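Local coordinates for protein kinase A regulatory subunit, putative (Trypanosoma cruzi, PDB 6FTF), which serves as the regulatory subunit of a cAMP-independent protein kinase A and binds the nucleoside analogue 7-cyano-7-deazainosine in two cyclic nucleotide-binding domains, at residues 146-149 against 150-154; 55-58 against 59-63; 28-31 against 32-36. All blocks are in the same frame, centred on the assembly; numbering follows the deposited sequence.

Overall arrangement
Along the chain the order is contact 3, contact 2, contact 1, all in the N-terminal half of the chain, around the first cyclic nucleotide-binding domain. Contacts 3 and 2 lie on successive helices, 30-42 and 51-60; their centres are 9 Å apart and they touch, the Lys-28 NZ of contact 3 reaching backbone carbonyls of contact 2. Contact 2 then leads into strand 62-67, an outermost strand of its sheet. Contact 1 forms the turn between helices 138-145 and 149-160, its centre 22 Å from that of contact 2 and 28 Å from that of contact 3. Helical elements from before and after the beta strands meet where Val-56 packs on Leu-144 and Val-57 on Val-145 of helix 138-145.

Contact 1: residues 146-149 against 150-154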
ATOM      1  N   MET A 146      -4.699 -10.577  10.533  1.00 11.30           N
ATOM      2  CA  MET A 146      -5.157 -11.093   9.250  1.00 11.75           C
ATOM      3  C   MET A 146      -6.563 -10.604   8.908  1.00 11.88           C
ATOM      4  O   MET A 146      -6.826 -10.180   7.775  1.00 11.06           O
ATOM      5  CB  MET A 146      -5.102 -12.609   9.272  1.00 13.62           C
ATOM      6  CG  MET A 146      -5.556 -13.207   7.977  1.00 16.42           C
ATOM      7  SD  MET A 146      -5.147 -14.939   7.913  0.80 16.07           S
ATOM      8  CE  MET A 146      -6.010 -15.418   6.420  1.00 25.52           C
ATOM      9  N   GLY A 147      -7.485 -10.688   9.855  1.00 10.98           N
ATOM     10  CA  GLY A 147      -8.800 -10.125   9.627  1.00 11.83           C
ATOM     11  C   GLY A 147      -9.415 -10.657   8.358  1.00 10.97           C
ATOM     12  O   GLY A 147      -9.399 -11.866   8.104  1.00 11.85           O
ATOM     13  N   THR A 148      -9.946  -9.742   7.550  1.00 11.18           N
ATOM     14  CA  THR A 148     -10.626 -10.078   6.308  1.00 11.41           C
ATOM     15  C   THR A 148      -9.704 -10.035   5.091  1.00 10.04           C
ATOM     16  O   THR A 148     -10.161  -9.743   3.983  1.00 10.42           O
ATOM     17  CB  THR A 148     -11.843  -9.170   6.115  1.00 13.63           C
ATOM     18  OG1 THR A 148     -11.428  -7.805   6.172  1.00 15.47           O
ATOM     19  CG2 THR A 148     -12.913  -9.450   7.185  1.00 16.24           C
ATOM     20  N   ALA A 149      -8.425 -10.368   5.265  1.00  9.18           N
ATOM     21  CA  ALA A 149      -7.456 -10.242   4.183  1.00  8.53           C
ATOM     22  C   ALA A 149      -7.873 -11.016   2.944  1.00  8.95           C
ATOM     23  O   ALA A 149      -7.706 -10.534   1.821  1.00  9.00           O
ATOM     24  CB  ALA A 149      -6.081 -10.721   4.635  1.00 10.79           C
ATOM     25  N   ILE A 150      -8.351 -12.245   3.108  1.00  9.55           N
ATOM     26  CA  ILE A 150      -8.691 -13.054   1.943  1.00 10.42           C
ATOM     27  C   ILE A 150      -9.896 -12.473   1.217  1.00  9.59           C
ATOM     28  O   ILE A 150      -9.919 -12.390  -0.019  1.00  9.34           O
ATOM     29  CB  ILE A 150      -8.842 -14.529   2.352  1.00 11.67           C
ATOM     30  CG1 ILE A 150      -7.450 -15.093   2.751  1.00 13.94           C
ATOM     31  CG2 ILE A 150      -9.462 -15.347   1.226  1.00 14.06           C
ATOM     32  CD1 ILE A 150      -7.418 -16.557   3.199  1.00 15.04           C
ATOM     33  N   ARG A 151     -10.918 -12.049   1.965  1.00  9.56           N
ATOM     34  CA  ARG A 151     -12.084 -11.413   1.368  1.00 10.12           C
ATOM     35  C   ARG A 151     -11.701 -10.147   0.624  1.00  9.62           C
ATOM     36  O   ARG A 151     -12.227  -9.875  -0.462  1.00  9.45           O
ATOM     37  CB  ARG A 151     -13.096 -11.086   2.471  1.00 11.80           C
ATOM     38  CG  ARG A 151     -14.308 -10.312   2.016  1.00 15.09           C
ATOM     39  CD  ARG A 151     -15.183  -9.944   3.225  1.00 24.16           C
ATOM     40  NE  ARG A 151     -16.387  -9.213   2.840  1.00 31.11           N
ATOM     41  CZ  ARG A 151     -17.531  -9.783   2.460  1.00 37.87           C
ATOM     42  NH1 ARG A 151     -17.649 -11.103   2.406  1.00 36.94           N
ATOM     43  NH2 ARG A 151     -18.564  -9.024   2.130  1.00 33.50           N
ATOM     44  N   ARG A 152     -10.803  -9.351   1.203  1.00  8.70           N
ATOM     45  CA  ARG A 152     -10.384  -8.116   0.555  1.00  9.07           C
ATOM     46  C   ARG A 152      -9.676  -8.415  -0.753  1.00  8.06           C
ATOM     47  O   ARG A 152      -9.933  -7.775  -1.777  1.00  8.53           O
ATOM     48  CB  ARG A 152      -9.498  -7.317   1.504  1.00  9.00           C
ATOM     49  CG  ARG A 152      -9.112  -5.945   0.973  1.00  9.39           C
ATOM     50  CD  ARG A 152      -8.198  -5.191   1.914  1.00  9.38           C
ATOM     51  NE  ARG A 152      -8.777  -5.038   3.249  1.00  9.71           N
ATOM     52  CZ  ARG A 152      -8.412  -5.717   4.337  1.00 10.50           C
ATOM     53  NH1 ARG A 152      -7.418  -6.591   4.318  1.00 11.05           N
ATOM     54  NH2 ARG A 152      -9.026  -5.486   5.481  1.00 12.84           N
ATOM     55  N   ARG A 153      -8.790  -9.402  -0.747  1.00  7.99           N
ATOM     56  CA  ARG A 153      -8.142  -9.806  -1.989  1.00  8.18           C
ATOM     57  C   ARG A 153      -9.165 -10.266  -3.032  1.00  8.24           C
ATOM     58  O   ARG A 153      -9.044  -9.927  -4.212  1.00  8.99           O
ATOM     59  CB  ARG A 153      -7.086 -10.875  -1.698  1.00  8.67           C
ATOM     60  CG  ARG A 153      -5.831 -10.284  -1.038  1.00  8.43           C
ATOM     61  CD  ARG A 153      -4.925 -11.356  -0.456  1.00  9.01           C
ATOM     62  NE  ARG A 153      -3.648 -10.759  -0.100  1.00  9.02           N
ATOM     63  CZ  ARG A 153      -2.461 -11.240  -0.418  1.00  9.77           C
ATOM     64  NH1 ARG A 153      -2.325 -12.423  -1.001  1.00 11.59           N
ATOM     65  NH2 ARG A 153      -1.385 -10.541  -0.103  1.00 13.58           N
ATOM     66  N   GLU A 154     -10.179 -11.039  -2.622  1.00  8.59           N
ATOM     67  CA  GLU A 154     -11.241 -11.457  -3.544  1.00  8.77           C
ATOM     68  C   GLU A 154     -11.991 -10.267  -4.105  1.00  8.59           C
ATOM     69  O   GLU A 154     -12.450 -10.287  -5.250  1.00 10.36           O
ATOM     70  CB  GLU A 154     -12.250 -12.353  -2.828  1.00  9.69           C
ATOM     71  CG  GLU A 154     -11.838 -13.773  -2.676  1.00 10.79           C
ATOM     72  CD  GLU A 154     -11.395 -14.402  -3.988  1.00 10.81           C
ATOM     73  OE1 GLU A 154     -12.214 -14.435  -4.927  1.00 11.99           O
ATOM     74  OE2 GLU A 154     -10.222 -14.849  -4.068  1.00 11.30           O
TER
HETATM   75  O   HOH W   1      -6.394  -7.618   6.842  1.00 14.95           O
HETATM   76  O   HOH W   2      -8.936 -13.470   5.820  1.00 14.48           O
HETATM   77  O   HOH W   3      -8.825  -6.975   8.020  1.00 19.68           O
HETATM   78  O   HOH W   4      -6.209  -8.052   2.060  1.00 10.63           O
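A type II' beta turn from Met-146 to Ala-149 links helix 138-145 to helix 149-160, and Thr-148, at the N-cap position, hands its carbonyl to the first turn of the new helix. Such helices follow the beta strands of a cyclic nucleotide-binding domain, and this turn bends the chain between two of them. Gly-147 leaves helical geometry with positive phi (54°). The turn closes through Ala-149 N on Met-146 O, and the helix starts with Arg-152 N bonded to Thr-148 O at 2.9 Å. Arg-153 N follows on Ala-149 O at 3.0 Å.

Arg-152 sends its side chain back over the turn. Its CG lies anti to the backbone N, and a bend at chi3 (-57°) folds the guanidinium across the Thr-148 side chain, with Thr-148 O over one face. Thr-148 OG1 comes within 3.4 Å of Arg-152 NH2, but the angle is too poor for a bond; NH2 reaches Thr-148 N instead, through a water that accepts from both. A second water accepts from Arg-152 NH1 and lies 2.8 Å from Met-146 O, where it can donate. A third joins the same NH1 to Ala-149 O, which therefore receives this water as well as Arg-153 N. The first two lie in plane at the guanidinium edge and help set how the group is turned over the turn.

Arg-153 runs past Ala-149 O, its CG at 3.4 Å from that oxygen, to a salt bridge with Asp-179 and a hydrogen bond to Tyr-116 OH, while Ala-149 and Met-146 rest on Met-115 of helix 111-116. A fourth water spans Gly-147 O and Ile-150 N, at 2.8 Å from the former. Nearby, the extended Met-146 chain crosses the Ile-150 side chain and sets its CE 3.7 Å from Ile-150 CD1.

Contact 2: residues 55-58 against 59-63; sequences KVVA and GAMQR
Backbone hydrogen bonds between Lys-55 to Ala-58 and Gly-59 to Met-61 carry the last turn of helix 51-60 and show it tightening as it ends. Gly-59 N bonds Lys-55 O at 2.9 Å, a regular helical i to i+4 bond. One residue later the pattern divides: Ala-60 N makes a weak bond to Val-56 O at 3.1 Å and also bonds Val-57 O at 3.0 Å, with the donor standing above the plane of the Val-57 carbonyl. Met-61 N then takes Ala-58 O at 3.1 Å in a straight bond (161°), again from above the carbonyl plane. The helix thus passes from i to i+4 toward i to i+3 pairing before Gln-62 opens the strand.

Apolar contacts turn on Met-61, modelled in two conformers, of which one is described. Its CG is anti to the carbonyl carbon (chi1 -65°), which carries the chain back along the helix end, and a further bend at chi3 turns the methyl end toward Val-57 and Ala-58. The exact position of CE is doubtful, because it is modelled too close to the Ala-58 backbone. On the way, Met-61 CG passes 3.2 Å from Val-57 O.

Partners beyond the segments tie this turn to its neighbours. Ala-58 and Met-61 pack on Ile-36 of helix 30-42, whereas Val-57 and Ala-60 meet Leu-136 of strand 130-137, so that the turn lies between a helix and a strand.

The whole is a helix C-terminus joined to a strand by a short turn, here the junction at which helix 51-60 leads into strand 62-67 and the antiparallel beta strands of a cyclic nucleotide-binding domain.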
ATOM      1  N   LYS A  55      -0.209  -0.610  17.772  1.00 10.93           N
ATOM      2  CA  LYS A  55       0.730  -0.578  18.882  1.00 10.85           C
ATOM      3  C   LYS A  55       0.757  -1.905  19.641  1.00 11.37           C
ATOM      4  O   LYS A  55       1.820  -2.302  20.127  1.00 11.31           O
ATOM      5  CB  LYS A  55       0.474   0.644  19.764  1.00 13.35           C
ATOM      6  CG  LYS A  55       0.834   1.933  19.037  1.00 17.00           C
ATOM      7  CD  LYS A  55       0.479   3.184  19.820  1.00 25.38           C
ATOM      8  CE  LYS A  55       1.440   3.421  20.966  1.00 34.78           C
ATOM      9  NZ  LYS A  55       1.097   4.671  21.718  1.00 36.02           N
ATOM     10  N   VAL A  56      -0.370  -2.619  19.723  1.00 10.54           N
ATOM     11  CA  VAL A  56      -0.354  -3.966  20.297  1.00  9.65           C
ATOM     12  C   VAL A  56       0.557  -4.873  19.486  1.00 10.18           C
ATOM     13  O   VAL A  56       1.379  -5.620  20.032  1.00 11.29           O
ATOM     14  CB  VAL A  56      -1.781  -4.545  20.384  1.00 11.59           C
ATOM     15  CG1 VAL A  56      -1.756  -6.010  20.776  1.00 13.56           C
ATOM     16  CG2 VAL A  56      -2.632  -3.759  21.372  1.00 13.12           C
ATOM     17  N   VAL A  57       0.399  -4.851  18.165  1.00  9.85           N
ATOM     18  CA  VAL A  57       1.215  -5.688  17.297  1.00 10.46           C
ATOM     19  C   VAL A  57       2.687  -5.333  17.468  1.00 10.76           C
ATOM     20  O   VAL A  57       3.542  -6.214  17.612  1.00 11.20           O
ATOM     21  CB  VAL A  57       0.741  -5.551  15.838  1.00 12.24           C
ATOM     22  CG1 VAL A  57       1.710  -6.217  14.890  1.00 13.30           C
ATOM     23  CG2 VAL A  57      -0.650  -6.164  15.668  1.00 14.21           C
ATOM     24  N   ALA A  58       3.008  -4.040  17.471  1.00 10.09           N
ATOM     25  CA  ALA A  58       4.383  -3.603  17.690  1.00 11.19           C
ATOM     26  C   ALA A  58       4.936  -4.136  19.000  1.00 10.85           C
ATOM     27  O   ALA A  58       6.078  -4.623  19.056  1.00 12.09           O
ATOM     28  CB  ALA A  58       4.495  -2.083  17.603  1.00 11.62           C
ATOM     29  N   GLY A  59       4.149  -4.064  20.063  1.00 11.11           N
ATOM     30  CA  GLY A  59       4.582  -4.583  21.345  1.00 11.09           C
ATOM     31  C   GLY A  59       4.887  -6.060  21.322  1.00 10.43           C
ATOM     32  O   GLY A  59       5.725  -6.535  22.091  1.00 11.66           O
ATOM     33  N   ALA A  60       4.208  -6.809  20.458  1.00  9.91           N
ATOM     34  CA  ALA A  60       4.387  -8.250  20.387  1.00  9.74           C
ATOM     35  C   ALA A  60       5.601  -8.659  19.567  1.00 10.28           C
ATOM     36  O   ALA A  60       5.964  -9.840  19.577  1.00 11.68           O
ATOM     37  CB  ALA A  60       3.151  -8.918  19.770  1.00 10.91           C
ATOM     38  N   MET A  61       6.251  -7.727  18.898  0.72 10.98           N
ATOM     39  CA  MET A  61       7.347  -8.071  18.015  0.72  9.38           C
ATOM     40  C   MET A  61       8.673  -8.149  18.749  0.72 10.14           C
ATOM     41  O   MET A  61       8.883  -7.529  19.803  0.72 11.13           O
ATOM     42  CB  MET A  61       7.408  -7.066  16.878  0.72 11.45           C
ATOM     43  CG  MET A  61       6.166  -7.143  16.005  0.72  8.85           C
ATOM     44  SD  MET A  61       6.209  -6.089  14.549  0.72 12.55           S
ATOM     45  CE  MET A  61       5.366  -4.701  14.973  0.72 42.45           C
ATOM     46  N   GLN A  62       9.560  -8.966  18.197  1.00  9.54           N
ATOM     47  CA  GLN A  62      10.905  -9.127  18.731  1.00 10.15           C
ATOM     48  C   GLN A  62      11.907  -8.929  17.602  1.00  9.81           C
ATOM     49  O   GLN A  62      11.629  -9.230  16.441  1.00 11.20           O
ATOM     50  CB  GLN A  62      11.089 -10.528  19.301  1.00 11.28           C
ATOM     51  CG  GLN A  62      10.082 -10.911  20.374  1.00 13.19           C
ATOM     52  CD  GLN A  62      10.247 -12.352  20.800  1.00 16.61           C
ATOM     53  OE1 GLN A  62       9.602 -13.264  20.260  1.00 21.88           O
ATOM     54  NE2 GLN A  62      11.132 -12.569  21.744  1.00 17.32           N
ATOM     55  N   ARG A  63      13.095  -8.457  17.934  1.00  9.61           N
ATOM     56  CA  ARG A  63      14.078  -8.135  16.909  1.00  9.28           C
ATOM     57  C   ARG A  63      14.951  -9.332  16.577  1.00  9.30           C
ATOM     58  O   ARG A  63      15.365 -10.073  17.471  1.00 12.10           O
ATOM     59  CB  ARG A  63      14.959  -6.981  17.368  1.00 10.01           C
ATOM     60  CG  ARG A  63      15.948  -6.496  16.300  1.00 10.50           C
ATOM     61  CD  ARG A  63      16.469  -5.119  16.673  1.00 11.59           C
ATOM     62  NE  ARG A  63      17.128  -5.161  17.971  1.00 12.11           N
ATOM     63  CZ  ARG A  63      17.220  -4.157  18.824  1.00 10.44           C
ATOM     64  NH1 ARG A  63      17.851  -4.358  19.969  1.00 12.62           N
ATOM     65  NH2 ARG A  63      16.696  -2.981  18.559  1.00 10.56           N
TER

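Contact 3: residues 28-31 against 32-36; sequences KSED and EMNLI
Lys-28 passes across the side chains of Glu-32, Met-33 and Ile-36, each at about a right angle. In the conformer of Met-33 described, one of two modelled, its CB and CG lie against Met-33 SD. Bent at chi2 (-65°), the chain next takes CD past Glu-32 OE1 at 3.8 Å, and CE packs firmly on the Ile-36 side chain, 3.6 Å from Ile-36 CD1. A second bend, at chi4, directs NZ away from Glu-32 to Met-61 O and Gly-59 O, around the end of helix 51-60, and to Phe-26 O in its own preceding loop.

The carboxylate that CD passes belongs to a capping box at the start of helix 30-42. Ser-29 OG accepts from Glu-32 N at 2.9 Å, while Ser-29 N donates to Glu-32 OE1 at 2.9 Å, meeting that oxygen on its anti side, 28° out of the carboxylate plane. With chi1 at 70°, Ser-29 OG sits between its own N and carbonyl carbon, facing the first helical turn; Glu-32, extended beyond CG, reaches back alongside it. Met-33 N bonds Ser-29 O, Asn-34 N bonds Glu-30 O, and Leu-35 N bonds Asp-31 O at 3.1 Å.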
ATOM      1  N   LYS A  28       8.771  -2.144  25.162  1.00 15.97           N
ATOM      2  CA  LYS A  28       9.381  -1.309  24.141  1.00 16.26           C
ATOM      3  C   LYS A  28       9.591   0.082  24.711  1.00 15.92           C
ATOM      4  O   LYS A  28       8.751   0.588  25.465  1.00 16.62           O
ATOM      5  CB  LYS A  28       8.457  -1.174  22.928  1.00 14.92           C
ATOM      6  CG  LYS A  28       8.122  -2.458  22.203  1.00 12.63           C
ATOM      7  CD  LYS A  28       9.358  -3.080  21.573  1.00 14.17           C
ATOM      8  CE  LYS A  28       9.027  -4.245  20.673  1.00 12.68           C
ATOM      9  NZ  LYS A  28       8.500  -5.388  21.403  1.00 15.72           N
ATOM     10  N   SER A  29      10.708   0.706  24.343  1.00 14.09           N
ATOM     11  CA  SER A  29      10.887   2.115  24.610  1.00 13.94           C
ATOM     12  C   SER A  29      10.003   2.926  23.661  1.00 12.71           C
ATOM     13  O   SER A  29       9.507   2.426  22.645  1.00 12.50           O
ATOM     14  CB  SER A  29      12.343   2.492  24.377  1.00 14.77           C
ATOM     15  OG  SER A  29      12.606   2.435  22.989  1.00 12.63           O
ATOM     16  N   GLU A  30       9.828   4.210  23.971  1.00 14.79           N
ATOM     17  CA  GLU A  30       9.078   5.074  23.073  1.00 14.50           C
ATOM     18  C   GLU A  30       9.723   5.125  21.695  1.00 12.83           C
ATOM     19  O   GLU A  30       9.028   5.082  20.677  1.00 13.06           O
ATOM     20  CB  GLU A  30       8.983   6.478  23.665  1.00 17.38           C
ATOM     21  CG  GLU A  30       8.039   7.390  22.895  1.00 51.12           C
ATOM     22  CD  GLU A  30       8.015   8.802  23.440  1.00 79.22           C
ATOM     23  OE1 GLU A  30       8.323   9.742  22.677  1.00 79.41           O
ATOM     24  OE2 GLU A  30       7.697   8.970  24.636  1.00 79.98           O
ATOM     25  N   ASP A  31      11.056   5.201  21.643  1.00 12.11           N
ATOM     26  CA  ASP A  31      11.747   5.261  20.358  1.00 12.15           C
ATOM     27  C   ASP A  31      11.572   3.960  19.578  1.00 11.32           C
ATOM     28  O   ASP A  31      11.395   3.996  18.357  1.00 11.28           O
ATOM     29  CB  ASP A  31      13.236   5.579  20.561  1.00 14.11           C
ATOM     30  CG  ASP A  31      13.503   7.050  20.878  1.00 18.53           C
ATOM     31  OD1 ASP A  31      12.795   7.938  20.358  1.00 21.31           O
ATOM     32  OD2 ASP A  31      14.460   7.322  21.636  1.00 22.03           O
ATOM     33  N   GLU A  32      11.614   2.809  20.256  1.00 11.09           N
ATOM     34  CA  GLU A  32      11.350   1.544  19.565  1.00 10.75           C
ATOM     35  C   GLU A  32       9.923   1.494  19.040  1.00 10.52           C
ATOM     36  O   GLU A  32       9.682   1.058  17.907  1.00 10.78           O
ATOM     37  CB  GLU A  32      11.585   0.346  20.486  1.00 10.91           C
ATOM     38  CG  GLU A  32      13.034   0.055  20.776  1.00 13.55           C
ATOM     39  CD  GLU A  32      13.224  -0.941  21.912  1.00 12.67           C
ATOM     40  OE1 GLU A  32      12.354  -1.064  22.801  1.00 14.91           O
ATOM     41  OE2 GLU A  32      14.274  -1.619  21.920  1.00 20.37           O
ATOM     42  N   MET A  33       8.951   1.901  19.864  0.61 10.93           N
ATOM     43  CA  MET A  33       7.567   1.931  19.407  0.61 11.27           C
ATOM     44  C   MET A  33       7.430   2.801  18.174  0.61 11.83           C
ATOM     45  O   MET A  33       6.773   2.410  17.201  0.61 11.36           O
ATOM     46  CB  MET A  33       6.654   2.450  20.519  0.61 13.20           C
ATOM     47  CG  MET A  33       6.418   1.452  21.618  0.61 14.14           C
ATOM     48  SD  MET A  33       5.669  -0.058  20.991  0.61 14.93           S
ATOM     49  CE  MET A  33       4.045   0.506  20.523  0.61 13.62           C
ATOM     50  N   ASN A  34       8.047   3.982  18.180  1.00 11.69           N
ATOM     51  CA  ASN A  34       7.943   4.862  17.021  1.00 13.12           C
ATOM     52  C   ASN A  34       8.493   4.193  15.767  1.00 11.11           C
ATOM     53  O   ASN A  34       7.882   4.265  14.695  1.00 12.11           O
ATOM     54  CB  ASN A  34       8.685   6.170  17.281  1.00 14.64           C
ATOM     55  CG  ASN A  34       8.009   7.014  18.338  1.00 22.98           C
ATOM     56  OD1 ASN A  34       6.840   6.804  18.664  1.00 23.75           O
ATOM     57  ND2 ASN A  34       8.745   7.971  18.884  1.00 21.31           N
ATOM     58  N   LEU A  35       9.667   3.566  15.876  1.00 10.79           N
ATOM     59  CA  LEU A  35      10.290   2.912  14.732  1.00 10.85           C
ATOM     60  C   LEU A  35       9.403   1.804  14.191  1.00 10.12           C
ATOM     61  O   LEU A  35       9.129   1.730  12.985  1.00 10.87           O
ATOM     62  CB  LEU A  35      11.657   2.368  15.159  1.00 11.08           C
ATOM     63  CG  LEU A  35      12.520   1.661  14.109  1.00 12.25           C
ATOM     64  CD1 LEU A  35      13.898   1.484  14.663  1.00 17.96           C
ATOM     65  CD2 LEU A  35      12.013   0.297  13.669  1.00 13.60           C
ATOM     66  N   ILE A  36       8.952   0.922  15.074  1.00  9.51           N
ATOM     67  CA  ILE A  36       8.194  -0.241  14.629  1.00  9.45           C
ATOM     68  C   ILE A  36       6.851   0.192  14.073  1.00  9.94           C
ATOM     69  O   ILE A  36       6.408  -0.295  13.027  1.00  9.83           O
ATOM     70  CB  ILE A  36       8.019  -1.247  15.776  1.00  9.68           C
ATOM     71  CG1 ILE A  36       9.371  -1.735  16.284  1.00  9.98           C
ATOM     72  CG2 ILE A  36       7.187  -2.388  15.327  1.00 10.82           C
ATOM     73  CD1 ILE A  36       9.290  -2.386  17.617  1.00 11.97           C
TER